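Local coordinates for protein mannitol dehydrogenase (Pseudomonas fluorescens, PDB 1LJ8) that probably catalyses the NAD-dependent oxidation of mannitol at carbon 2, as a long-chain dehydrogenase that binds NAD, at residues A[87-91]-A[363-367]; A[234-240]-A[367-373]; A[378-382]-A[406-410]; A[400-405]-A[468-472]. The contacts are given in a common frame with arbitrary orientation. Residues are numbered along the deposited sequence.

Interaction 1: A[87-91]-A[363-367]; sequences ELGDT and SNQAI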
loop_
_atom_site.group_PDB
_atom_site.type_symbol
_atom_site.label_atom_id
_atom_site.label_comp_id
_atom_site.label_asym_id
_atom_site.label_seq_id
_atom_site.Cartn_x
_atom_site.Cartn_y
_atom_site.Cartn_z
ATOM N N GLU A 87 13.260 -11.436 -6.982
ATOM C CA GLU A 87 12.915 -10.450 -8.013
ATOM C C GLU A 87 12.498 -11.156 -9.290
ATOM O O GLU A 87 13.132 -12.110 -9.701
ATOM C CB GLU A 87 14.116 -9.514 -8.300
ATOM C CG GLU A 87 14.525 -8.611 -7.104
ATOM C CD GLU A 87 15.733 -7.745 -7.410
ATOM O OE1 GLU A 87 16.449 -8.081 -8.392
ATOM O OE2 GLU A 87 15.976 -6.756 -6.656
ATOM N N LEU A 88 11.399 -10.714 -9.899
ATOM C CA LEU A 88 10.908 -11.341 -11.128
ATOM C C LEU A 88 10.707 -10.266 -12.196
ATOM O O LEU A 88 10.038 -9.279 -11.951
ATOM C CB LEU A 88 9.591 -12.053 -10.844
ATOM C CG LEU A 88 9.628 -13.185 -9.804
ATOM C CD1 LEU A 88 8.190 -13.499 -9.317
ATOM C CD2 LEU A 88 10.283 -14.396 -10.428
ATOM N N GLY A 89 11.326 -10.449 -13.362
ATOM C CA GLY A 89 11.191 -9.467 -14.439
ATOM C C GLY A 89 11.532 -10.100 -15.801
ATOM O O GLY A 89 12.135 -11.170 -15.834
ATOM N N ASP A 90 11.152 -9.441 -16.904
ATOM C CA ASP A 90 11.401 -9.946 -18.264
ATOM C C ASP A 90 12.694 -9.443 -18.878
ATOM O O ASP A 90 13.442 -10.204 -19.487
ATOM C CB ASP A 90 10.298 -9.510 -19.227
ATOM C CG ASP A 90 8.943 -9.953 -18.812
ATOM O OD1 ASP A 90 8.807 -10.956 -18.072
ATOM O OD2 ASP A 90 7.984 -9.301 -19.271
ATOM N N THR A 91 12.874 -8.125 -18.818
ATOM C CA THR A 91 14.063 -7.457 -19.333
ATOM C C THR A 91 14.886 -7.509 -18.060
ATOM O O THR A 91 15.332 -6.503 -17.520
ATOM C CB THR A 91 13.706 -6.003 -19.791
ATOM O OG1 THR A 91 12.935 -5.333 -18.777
ATOM C CG2 THR A 91 12.859 -6.051 -21.062
ATOM N N SER A 363 3.590 -4.394 -17.813
ATOM C CA SER A 363 3.691 -5.420 -18.866
ATOM C C SER A 363 4.644 -6.546 -18.494
ATOM O O SER A 363 4.767 -7.551 -19.231
ATOM C CB SER A 363 4.126 -4.763 -20.200
ATOM O OG SER A 363 3.178 -3.763 -20.588
ATOM N N ASN A 364 5.317 -6.390 -17.348
ATOM C CA ASN A 364 6.245 -7.426 -16.825
ATOM C C ASN A 364 5.469 -8.759 -16.711
ATOM O O ASN A 364 4.560 -8.936 -15.896
ATOM C CB ASN A 364 6.759 -6.934 -15.454
ATOM C CG ASN A 364 7.678 -7.919 -14.754
ATOM O OD1 ASN A 364 7.790 -9.091 -15.119
ATOM N ND2 ASN A 364 8.332 -7.430 -13.700
ATOM N N GLN A 365 5.808 -9.734 -17.542
ATOM C CA GLN A 365 5.048 -10.983 -17.500
ATOM C C GLN A 365 5.523 -11.916 -16.404
ATOM O O GLN A 365 4.731 -12.672 -15.847
ATOM C CB GLN A 365 5.160 -11.739 -18.841
ATOM C CG GLN A 365 5.009 -10.843 -20.076
ATOM C CD GLN A 365 3.566 -10.606 -20.484
ATOM O OE1 GLN A 365 2.802 -11.558 -20.670
ATOM N NE2 GLN A 365 3.179 -9.322 -20.636
ATOM N N ALA A 366 6.809 -11.854 -16.088
ATOM C CA ALA A 366 7.362 -12.782 -15.102
ATOM C C ALA A 366 6.841 -12.574 -13.685
ATOM O O ALA A 366 6.708 -13.534 -12.940
ATOM C CB ALA A 366 8.856 -12.653 -15.099
ATOM N N ILE A 367 6.549 -11.319 -13.333
ATOM C CA ILE A 367 6.117 -10.985 -11.962
ATOM C C ILE A 367 4.779 -11.582 -11.554
ATOM O O ILE A 367 4.554 -11.902 -10.379
ATOM C CB ILE A 367 6.140 -9.427 -11.773
ATOM C CG1 ILE A 367 6.058 -8.994 -10.282
ATOM C CG2 ILE A 367 4.993 -8.825 -12.569
ATOM C CD1 ILE A 367 7.145 -9.581 -9.381
#

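Interaction 2: A[234-240]-A[367-373]; sequences PMTSTAH and IADQLER. With NAD (nicotinamide-adenine-dinucleotide), chain B.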
loop_
_atom_site.group_PDB
_atom_site.type_symbol
_atom_site.label_atom_id
_atom_site.label_comp_id
_atom_site.label_asym_id
_atom_site.label_seq_id
_atom_site.Cartn_x
_atom_site.Cartn_y
_atom_site.Cartn_z
ATOM N N PRO A 234 3.660 -8.378 -5.522
ATOM C CA PRO A 234 2.490 -9.269 -5.532
ATOM C C PRO A 234 2.359 -10.042 -4.185
ATOM O O PRO A 234 3.291 -10.029 -3.356
ATOM C CB PRO A 234 2.827 -10.278 -6.644
ATOM C CG PRO A 234 3.772 -9.482 -7.582
ATOM C CD PRO A 234 4.623 -8.685 -6.620
HETATM N N MSE A 235 1.230 -10.740 -4.035
HETATM C CA MSE A 235 1.017 -11.630 -2.890
HETATM C C MSE A 235 1.831 -12.884 -3.172
HETATM O O MSE A 235 2.019 -13.270 -4.340
HETATM C CB MSE A 235 -0.469 -12.029 -2.754
HETATM C CG MSE A 235 -1.395 -10.835 -2.689
HETATM SE SE MSE A 235 -3.216 -11.503 -2.397
HETATM C CE MSE A 235 -3.496 -12.331 -4.161
ATOM N N THR A 236 2.375 -13.496 -2.126
ATOM C CA THR A 236 3.140 -14.705 -2.332
ATOM C C THR A 236 2.135 -15.856 -2.387
ATOM O O THR A 236 1.718 -16.387 -1.392
ATOM C CB THR A 236 4.145 -14.921 -1.193
ATOM O OG1 THR A 236 5.160 -13.898 -1.302
ATOM C CG2 THR A 236 4.810 -16.333 -1.291
ATOM N N SER A 237 1.746 -16.218 -3.591
ATOM C CA SER A 237 0.812 -17.338 -3.773
ATOM C C SER A 237 1.649 -18.638 -3.723
ATOM O O SER A 237 2.893 -18.638 -3.701
ATOM C CB SER A 237 0.179 -17.186 -5.147
ATOM O OG SER A 237 1.239 -17.304 -6.087
ATOM N N THR A 238 0.966 -19.776 -3.693
ATOM C CA THR A 238 1.690 -21.021 -3.690
ATOM C C THR A 238 2.569 -21.144 -4.922
ATOM O O THR A 238 3.690 -21.628 -4.851
ATOM C CB THR A 238 0.705 -22.202 -3.643
ATOM O OG1 THR A 238 0.007 -22.132 -2.409
ATOM C CG2 THR A 238 1.434 -23.523 -3.735
ATOM N N ALA A 239 2.056 -20.724 -6.070
ATOM C CA ALA A 239 2.853 -20.832 -7.283
ATOM C C ALA A 239 4.145 -20.011 -7.166
ATOM O O ALA A 239 5.211 -20.463 -7.586
ATOM C CB ALA A 239 2.033 -20.347 -8.485
ATOM N N HIS A 240 4.038 -18.800 -6.617
ATOM C CA HIS A 240 5.258 -17.973 -6.455
ATOM C C HIS A 240 6.262 -18.698 -5.555
ATOM O O HIS A 240 7.461 -18.771 -5.838
ATOM C CB HIS A 240 4.859 -16.608 -5.876
ATOM C CG HIS A 240 4.443 -15.618 -6.926
ATOM N ND1 HIS A 240 5.325 -15.167 -7.890
ATOM C CD2 HIS A 240 3.272 -14.975 -7.162
ATOM C CE1 HIS A 240 4.718 -14.290 -8.671
ATOM N NE2 HIS A 240 3.471 -14.157 -8.259
ATOM N N ILE A 367 6.549 -11.319 -13.333
ATOM C CA ILE A 367 6.117 -10.985 -11.962
ATOM C C ILE A 367 4.779 -11.582 -11.554
ATOM O O ILE A 367 4.554 -11.902 -10.379
ATOM C CB ILE A 367 6.140 -9.427 -11.773
ATOM C CG1 ILE A 367 6.058 -8.994 -10.282
ATOM C CG2 ILE A 367 4.993 -8.825 -12.569
ATOM C CD1 ILE A 367 7.145 -9.581 -9.381
ATOM N N ALA A 368 3.860 -11.722 -12.492
ATOM C CA ALA A 368 2.571 -12.314 -12.186
ATOM C C ALA A 368 1.854 -11.671 -10.973
ATOM O O ALA A 368 1.479 -12.323 -9.989
ATOM C CB ALA A 368 2.732 -13.855 -11.992
ATOM N N ASP A 369 1.632 -10.370 -11.084
ATOM C CA ASP A 369 0.942 -9.627 -10.037
ATOM C C ASP A 369 -0.557 -9.852 -10.176
ATOM O O ASP A 369 -1.146 -9.713 -11.255
ATOM C CB ASP A 369 1.310 -8.140 -10.154
ATOM C CG ASP A 369 0.776 -7.327 -8.981
ATOM O OD1 ASP A 369 0.461 -7.973 -7.972
ATOM O OD2 ASP A 369 0.683 -6.079 -9.090
ATOM N N GLN A 370 -1.185 -10.216 -9.083
ATOM C CA GLN A 370 -2.586 -10.605 -9.107
ATOM C C GLN A 370 -3.646 -9.530 -9.141
ATOM O O GLN A 370 -3.616 -8.631 -8.317
ATOM C CB GLN A 370 -2.887 -11.488 -7.888
ATOM C CG GLN A 370 -1.880 -12.619 -7.694
ATOM C CD GLN A 370 -0.752 -12.241 -6.719
ATOM O OE1 GLN A 370 -0.641 -11.101 -6.267
ATOM N NE2 GLN A 370 0.091 -13.238 -6.393
ATOM N N LEU A 371 -4.592 -9.625 -10.080
ATOM C CA LEU A 371 -5.666 -8.672 -10.075
ATOM C C LEU A 371 -6.444 -8.794 -8.756
ATOM O O LEU A 371 -6.993 -7.801 -8.273
ATOM C CB LEU A 371 -6.624 -8.846 -11.297
ATOM C CG LEU A 371 -5.967 -8.526 -12.655
ATOM C CD1 LEU A 371 -7.088 -8.527 -13.726
ATOM C CD2 LEU A 371 -5.211 -7.148 -12.608
ATOM N N GLU A 372 -6.470 -9.969 -8.124
ATOM C CA GLU A 372 -7.171 -10.045 -6.842
ATOM C C GLU A 372 -6.519 -9.112 -5.793
ATOM O O GLU A 372 -7.211 -8.538 -4.945
ATOM C CB GLU A 372 -7.173 -11.464 -6.300
ATOM C CG GLU A 372 -8.082 -11.553 -5.076
ATOM C CD GLU A 372 -8.471 -12.977 -4.686
ATOM O OE1 GLU A 372 -8.696 -13.827 -5.577
ATOM O OE2 GLU A 372 -8.581 -13.228 -3.471
ATOM N N ARG A 373 -5.189 -8.976 -5.878
ATOM C CA ARG A 373 -4.471 -8.078 -4.977
ATOM C C ARG A 373 -4.808 -6.644 -5.361
ATOM O O ARG A 373 -5.175 -5.836 -4.526
ATOM C CB ARG A 373 -2.943 -8.262 -5.113
ATOM C CG ARG A 373 -2.139 -7.395 -4.143
ATOM C CD ARG A 373 -0.625 -7.445 -4.449
ATOM N NE ARG A 373 -0.336 -6.643 -5.631
ATOM C CZ ARG A 373 -0.286 -5.312 -5.616
ATOM N NH1 ARG A 373 -0.513 -4.614 -4.487
ATOM N NH2 ARG A 373 0.016 -4.668 -6.740
HETATM P PA NAD B . -0.142 -7.273 2.728
HETATM O O1A NAD B . -1.508 -7.705 2.576
HETATM O O2A NAD B . 1.027 -8.159 2.461
HETATM O O5B NAD B . 0.103 -6.731 4.209
HETATM C C5B NAD B . -0.775 -5.699 4.756
HETATM C C4B NAD B . -0.251 -5.623 6.204
HETATM O O4B NAD B . -1.031 -4.553 6.881
HETATM C C3B NAD B . -0.550 -6.869 7.111
HETATM O O3B NAD B . 0.567 -6.989 8.010
HETATM C C2B NAD B . -1.861 -6.483 7.811
HETATM O O2B NAD B . -2.079 -7.195 9.022
HETATM C C1B NAD B . -1.609 -5.015 8.096
HETATM N N9A NAD B . -2.774 -4.226 8.343
HETATM C C8A NAD B . -3.967 -4.118 7.656
HETATM N N7A NAD B . -4.779 -3.237 8.194
HETATM C C5A NAD B . -4.075 -2.751 9.285
HETATM C C6A NAD B . -4.449 -1.774 10.215
HETATM N N6A NAD B . -5.595 -1.092 10.213
HETATM N N1A NAD B . -3.557 -1.478 11.236
HETATM C C2A NAD B . -2.324 -2.121 11.331
HETATM N N3A NAD B . -1.921 -3.078 10.407
HETATM C C4A NAD B . -2.850 -3.355 9.400
HETATM O O3 NAD B . -0.016 -5.954 1.855
HETATM P PN NAD B . 1.251 -5.260 1.150
HETATM O O1N NAD B . 1.343 -5.733 -0.235
HETATM O O2N NAD B . 2.407 -5.476 2.025
HETATM O O5D NAD B . 0.808 -3.749 1.071
HETATM C C5D NAD B . 0.670 -3.045 2.298
HETATM C C4D NAD B . 0.646 -1.624 1.938
HETATM O O4D NAD B . 1.911 -1.112 1.471
HETATM C C3D NAD B . -0.414 -1.137 0.886
HETATM O O3D NAD B . -1.725 -1.054 1.433
HETATM C C2D NAD B . 0.181 0.157 0.366
HETATM O O2D NAD B . -0.225 1.269 1.153
HETATM C C1D NAD B . 1.707 -0.096 0.449
HETATM N N1N NAD B . 2.330 -0.498 -0.827
HETATM C C2N NAD B . 2.209 -1.767 -1.422
HETATM C C3N NAD B . 2.772 -1.953 -2.658
HETATM C C7N NAD B . 2.616 -3.325 -3.340
HETATM O O7N NAD B . 2.952 -3.402 -4.531
HETATM N N7N NAD B . 2.076 -4.346 -2.709
HETATM C C4N NAD B . 3.469 -0.851 -3.356
HETATM C C5N NAD B . 3.594 0.407 -2.691
HETATM C C6N NAD B . 3.021 0.613 -1.404
#

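Interaction 3: A[378-382]-A[406-410]; sequences GSSKF and VVAAW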
loop_
_atom_site.group_PDB
_atom_site.type_symbol
_atom_site.label_atom_id
_atom_site.label_comp_id
_atom_site.label_asym_id
_atom_site.label_seq_id
_atom_site.Cartn_x
_atom_site.Cartn_y
_atom_site.Cartn_z
ATOM N N GLY A 378 -11.068 -1.881 -2.497
ATOM C CA GLY A 378 -11.476 -0.740 -3.316
ATOM C C GLY A 378 -12.180 0.301 -2.448
ATOM O O GLY A 378 -12.090 1.506 -2.737
ATOM N N SER A 379 -12.910 -0.139 -1.407
ATOM C CA SER A 379 -13.600 0.839 -0.546
ATOM C C SER A 379 -12.610 1.834 0.076
ATOM O O SER A 379 -12.942 3.018 0.245
ATOM C CB SER A 379 -14.424 0.141 0.551
ATOM O OG SER A 379 -13.585 -0.565 1.452
ATOM N N SER A 380 -11.381 1.402 0.360
ATOM C CA SER A 380 -10.398 2.337 0.913
ATOM C C SER A 380 -9.539 2.985 -0.181
ATOM O O SER A 380 -9.011 4.086 0.021
ATOM C CB SER A 380 -9.411 1.638 1.892
ATOM O OG SER A 380 -10.079 0.886 2.919
ATOM N N LYS A 381 -9.371 2.293 -1.306
ATOM C CA LYS A 381 -8.508 2.792 -2.371
ATOM C C LYS A 381 -9.141 3.855 -3.260
ATOM O O LYS A 381 -8.444 4.790 -3.666
ATOM C CB LYS A 381 -8.042 1.626 -3.247
ATOM C CG LYS A 381 -7.083 0.710 -2.521
ATOM C CD LYS A 381 -6.791 -0.510 -3.348
ATOM C CE LYS A 381 -5.642 -1.331 -2.640
ATOM N NZ LYS A 381 -5.415 -2.584 -3.377
ATOM N N PHE A 382 -10.430 3.726 -3.558
ATOM C CA PHE A 382 -11.052 4.737 -4.396
ATOM C C PHE A 382 -10.821 6.197 -3.987
ATOM O O PHE A 382 -10.439 6.999 -4.840
ATOM C CB PHE A 382 -12.565 4.476 -4.584
ATOM C CG PHE A 382 -12.877 3.653 -5.829
ATOM C CD1 PHE A 382 -13.111 2.294 -5.735
ATOM C CD2 PHE A 382 -12.880 4.248 -7.095
ATOM C CE1 PHE A 382 -13.352 1.520 -6.854
ATOM C CE2 PHE A 382 -13.118 3.481 -8.245
ATOM C CZ PHE A 382 -13.359 2.101 -8.128
ATOM N N VAL A 406 -14.410 3.320 -14.304
ATOM C CA VAL A 406 -13.708 2.612 -13.220
ATOM C C VAL A 406 -14.693 2.298 -12.075
ATOM O O VAL A 406 -14.689 1.194 -11.492
ATOM C CB VAL A 406 -12.545 3.457 -12.639
ATOM C CG1 VAL A 406 -11.777 2.595 -11.583
ATOM C CG2 VAL A 406 -11.596 3.924 -13.751
ATOM N N VAL A 407 -15.515 3.293 -11.719
ATOM C CA VAL A 407 -16.485 3.148 -10.632
ATOM C C VAL A 407 -17.609 2.161 -11.032
ATOM O O VAL A 407 -18.080 1.372 -10.200
ATOM C CB VAL A 407 -17.091 4.545 -10.230
ATOM C CG1 VAL A 407 -18.064 4.404 -9.004
ATOM C CG2 VAL A 407 -15.961 5.497 -9.849
ATOM N N ALA A 408 -18.072 2.253 -12.285
ATOM C CA ALA A 408 -19.097 1.356 -12.784
ATOM C C ALA A 408 -18.539 -0.099 -12.777
ATOM O O ALA A 408 -19.266 -1.078 -12.441
ATOM C CB ALA A 408 -19.487 1.780 -14.237
ATOM N N ALA A 409 -17.274 -0.237 -13.175
ATOM C CA ALA A 409 -16.640 -1.581 -13.230
ATOM C C ALA A 409 -16.614 -2.163 -11.816
ATOM O O ALA A 409 -16.902 -3.348 -11.605
ATOM C CB ALA A 409 -15.192 -1.478 -13.786
ATOM N N TRP A 410 -16.228 -1.337 -10.844
ATOM C CA TRP A 410 -16.209 -1.813 -9.445
ATOM C C TRP A 410 -17.623 -2.239 -9.019
ATOM O O TRP A 410 -17.796 -3.289 -8.368
ATOM C CB TRP A 410 -15.724 -0.694 -8.491
ATOM C CG TRP A 410 -15.576 -1.144 -7.063
ATOM C CD1 TRP A 410 -14.800 -2.194 -6.621
ATOM C CD2 TRP A 410 -16.142 -0.537 -5.881
ATOM N NE1 TRP A 410 -14.838 -2.257 -5.236
ATOM C CE2 TRP A 410 -15.649 -1.264 -4.759
ATOM C CE3 TRP A 410 -16.996 0.540 -5.661
ATOM C CZ2 TRP A 410 -15.995 -0.941 -3.432
ATOM C CZ3 TRP A 410 -17.351 0.873 -4.331
ATOM C CH2 TRP A 410 -16.842 0.121 -3.235
HETATM O O HOH W 1 -13.305 -3.745 -3.362
#

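Interaction 4: A[400-405]-A[468-472]; sequences TERAAL and AFERC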
loop_
_atom_site.group_PDB
_atom_site.type_symbol
_atom_site.label_atom_id
_atom_site.label_comp_id
_atom_site.label_asym_id
_atom_site.label_seq_id
_atom_site.Cartn_x
_atom_site.Cartn_y
_atom_site.Cartn_z
ATOM N N THR A 400 -16.083 12.976 -17.911
ATOM C CA THR A 400 -15.843 12.037 -16.789
ATOM C C THR A 400 -16.004 10.571 -17.163
ATOM O O THR A 400 -15.775 9.695 -16.321
ATOM C CB THR A 400 -16.810 12.288 -15.597
ATOM O OG1 THR A 400 -18.167 12.034 -15.998
ATOM C CG2 THR A 400 -16.675 13.743 -15.085
ATOM N N GLU A 401 -16.386 10.306 -18.403
ATOM C CA GLU A 401 -16.696 8.942 -18.808
ATOM C C GLU A 401 -15.658 7.868 -18.530
ATOM O O GLU A 401 -16.020 6.779 -18.061
ATOM C CB GLU A 401 -17.052 8.891 -20.289
ATOM C CG GLU A 401 -18.034 7.786 -20.578
ATOM C CD GLU A 401 -19.438 8.357 -20.722
ATOM O OE1 GLU A 401 -19.661 9.534 -20.316
ATOM O OE2 GLU A 401 -20.302 7.635 -21.225
ATOM N N ARG A 402 -14.390 8.136 -18.847
ATOM C CA ARG A 402 -13.379 7.111 -18.583
ATOM C C ARG A 402 -13.239 6.856 -17.097
ATOM O O ARG A 402 -13.037 5.703 -16.691
ATOM C CB ARG A 402 -12.018 7.506 -19.126
ATOM C CG ARG A 402 -11.918 7.575 -20.703
ATOM C CD ARG A 402 -10.568 8.183 -21.090
ATOM N NE ARG A 402 -10.574 9.627 -20.829
ATOM C CZ ARG A 402 -11.074 10.547 -21.655
ATOM N NH1 ARG A 402 -11.606 10.219 -22.842
ATOM N NH2 ARG A 402 -11.120 11.809 -21.268
ATOM N N ALA A 403 -13.313 7.910 -16.282
ATOM C CA ALA A 403 -13.159 7.714 -14.825
ATOM C C ALA A 403 -14.410 7.078 -14.239
ATOM O O ALA A 403 -14.348 6.270 -13.294
ATOM C CB ALA A 403 -12.867 9.063 -14.137
ATOM N N ALA A 404 -15.566 7.443 -14.802
ATOM C CA ALA A 404 -16.829 6.856 -14.341
ATOM C C ALA A 404 -16.833 5.364 -14.607
ATOM O O ALA A 404 -17.411 4.606 -13.834
ATOM C CB ALA A 404 -18.082 7.538 -15.069
ATOM N N LEU A 405 -16.194 4.939 -15.686
ATOM C CA LEU A 405 -16.167 3.506 -16.023
ATOM C C LEU A 405 -15.437 2.726 -14.929
ATOM O O LEU A 405 -15.805 1.587 -14.660
ATOM C CB LEU A 405 -15.486 3.269 -17.407
ATOM C CG LEU A 405 -15.375 1.789 -17.836
ATOM C CD1 LEU A 405 -16.819 1.195 -17.993
ATOM C CD2 LEU A 405 -14.598 1.674 -19.172
ATOM N N ALA A 468 -22.948 9.355 -16.586
ATOM C CA ALA A 468 -21.846 8.594 -17.171
ATOM C C ALA A 468 -21.713 7.242 -16.433
ATOM O O ALA A 468 -21.501 6.198 -17.049
ATOM C CB ALA A 468 -20.537 9.390 -17.066
ATOM N N PHE A 469 -21.819 7.280 -15.115
ATOM C CA PHE A 469 -21.746 6.054 -14.315
ATOM C C PHE A 469 -22.851 5.097 -14.704
ATOM O O PHE A 469 -22.614 3.910 -14.898
ATOM C CB PHE A 469 -21.862 6.396 -12.819
ATOM C CG PHE A 469 -22.046 5.191 -11.956
ATOM C CD1 PHE A 469 -20.951 4.430 -11.561
ATOM C CD2 PHE A 469 -23.324 4.783 -11.598
ATOM C CE1 PHE A 469 -21.116 3.286 -10.833
ATOM C CE2 PHE A 469 -23.513 3.613 -10.853
ATOM C CZ PHE A 469 -22.391 2.858 -10.468
ATOM N N GLU A 470 -24.072 5.607 -14.852
ATOM C CA GLU A 470 -25.175 4.739 -15.211
ATOM C C GLU A 470 -25.042 4.142 -16.622
ATOM O O GLU A 470 -25.375 2.968 -16.815
ATOM C CB GLU A 470 -26.505 5.500 -15.049
ATOM C CG GLU A 470 -26.834 5.745 -13.564
ATOM C CD GLU A 470 -28.147 6.462 -13.351
ATOM O OE1 GLU A 470 -28.763 6.914 -14.337
ATOM O OE2 GLU A 470 -28.560 6.582 -12.183
ATOM N N ARG A 471 -24.581 4.944 -17.588
ATOM C CA ARG A 471 -24.351 4.485 -18.985
ATOM C C ARG A 471 -23.304 3.346 -18.950
ATOM O O ARG A 471 -23.458 2.294 -19.584
ATOM C CB ARG A 471 -23.708 5.594 -19.859
ATOM C CG ARG A 471 -24.581 6.754 -20.236
ATOM C CD ARG A 471 -23.923 7.549 -21.340
ATOM N NE ARG A 471 -22.845 8.452 -20.906
ATOM C CZ ARG A 471 -23.063 9.666 -20.406
ATOM N NH1 ARG A 471 -24.295 10.116 -20.257
ATOM N NH2 ARG A 471 -22.051 10.473 -20.126
ATOM N N CYS A 472 -22.216 3.614 -18.251
ATOM C CA CYS A 472 -21.121 2.639 -18.143
ATOM C C CYS A 472 -21.562 1.346 -17.506
ATOM O O CYS A 472 -21.260 0.251 -18.022
ATOM C CB CYS A 472 -19.914 3.233 -17.352
ATOM S SG CYS A 472 -18.992 4.493 -18.315
#

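Interaction 1: A[87-91]-A[363-367]
D90 makes most of the polar contact between the loops 87-91 and 363-367. Its carboxylate takes two backbone NH groups at the turn: Q365 N gives to D90 OD2 at 2.8 Å, and A366 N gives to D90 OD1 at 3.0 Å. Both amides belong to the first residues of a short helix-like turn, 365-367, so the acid gives these two NH groups acceptors from the other loop. N364 works in both directions. N364 ND2 donates to L88 O (3.1 Å, nearly straight), and N364 OD1 accepts from I367 N at 3.1 Å, an Asx motif. Q365 turns back on its own loop, with NE2 bonded to S363 O (2.8 Å), while its OE1 accepts from N323. S363 OG is bonded to V359 O. Beside these bonds, L88 CB packs on I367 CD1 (3.8 Å) and A366 CB (4.4 Å). Segment 87-91 leaves the end of strand 83-87 of the Rossmann domain, and L88 also touches helix 238-248. Segment 363-367 lies between helices 351-362 and 371-375, with helix 318-322 beside S363 and Q365.

Interaction 2: A[234-240]-A[367-373]
This contact lies at the NAD pocket, where the Rossmann and C-terminal domains meet. R373 belongs to the pocket: R373 NH1 comes within 3.2 Å of NAD N7N, and the nicotinamide oxygen O7N lies over one face of the guanidinium. D369 holds the arginine in place by a two-pronged salt bridge, with R373 NE to D369 OD1 and R373 NH2 to D369 OD2 both at 2.8 Å. Across the segments, the Q370 amide pairs with the backbone of M235, a selenomethionine here. M235 N donates to Q370 OE1 (2.9 Å), and Q370 NE2 donates to M235 O (2.8 Å). H240 NE2 donates to A368 O at 3.2 Å. S237 is the N-cap of helix 238-248, and its OG accepts from H240 N at 3.2 Å. P234 packs on I367, with P234 CG 3.6 Å from I367 CG1, and P234 CA lies 3.8 Å from R373 CD. T233, the preceding residue, binds NAD through its backbone N. The arrangement is that of a cofactor cleft between two domains, its nicotinamide end reached by a C-terminal-domain arginine.

Interaction 3: A[378-382]-A[406-410]
Helices 378-382 and 406-410 run almost antiparallel, at 171°, with their axes 12.3 Å apart. That is too wide for the backbones to touch, and the nearest CA pair, G378 and W410, is 7.8 Å apart. Large side chains fill the gap. F382 and W410 both point across it and meet obliquely, with F382 CE1 3.5 Å from W410 CG and the planes at 49°. F382 CE1 lies over one face of the indole. F382 CE2 also reaches V406 CG1 (3.7 Å) and V407 CG2 (3.8 Å). This is core packing within the all-helical part of the C-terminal domain. Helix 289-313 touches V406 and A409, and I454 and F455 of helix 452-455 meet F382 and W410 respectively. At the start of helix 378-385, the indole approaches closely: W410 CZ2 is 3.8 Å from S379 N. An ideal CB on G378 would clash with W410 NE1, so the missing side chain leaves room for the ring. One water accepts from both G378 N (3.0 Å) and W410 NE1 (2.8 Å).

Interaction 4: A[400-405]-A[468-472]
E401 leaves helix 401-405 sideways, with chi1 t (-150°) and chi2 at 101°, the latter between the usual wells. This bent path carries its carboxylate across to R471. R471 leaves its helix with chi1 m, runs straight at chi2 (t) and turns at chi3 (m). The result is a two-pronged salt bridge: R471 NH2 to E401 OE1 at 2.6 Å, and R471 NE to E401 OE2 at 2.7 Å. Both bonds are close to straight, and E401 OE1 lies near the guanidinium plane. K491 forms a further, long and weak ion pair with the same oxygen.

The helices cross at -60°, with axes 8.4 Å apart at closest approach. Small side chains permit this spacing: A404 CB sits 3.7 Å from A468 CB and 3.7 Å from F469 N. The crossing joins helix 401-413 to the long C-terminal helix 463-488, two members of the helical C-terminal domain.

C472 takes the m rotamer and places SG 3.8 Å from E401 O, while C472 CB is 3.8 Å from L405 CD1. L405 has chi1 t and chi2 p, which brings CD1 to C472; L405 also touches L476 and L485 of the same helix. F469, with chi1 t, directs its ring along the first helix to V407, A408 and A411. T400 OG1 lies 3.7 Å from A468 CB.

From the N terminus, 87-91 leaves the Rossmann sheet and meets 363-367, closing a loop of 271 residues. Segment 234-240 lies inside that loop, but its partner 367-373 extends beyond it, so interactions 1 and 2 cross; interaction 2 closes 126 residues. They share I367 and touch through L88 and H240. Together they tie the Rossmann domain to the C-terminal domain. Interaction 3 comes next in series, closing 23 residues: helix 378-385 follows helix 371-375, and K381 packs on R373. Interaction 4 opens between 378-382 and 406-410 and closes 62 residues at 468-472, so 3 and 4 also cross. Both use helix 401-413 and bind together helices of the C-terminal domain.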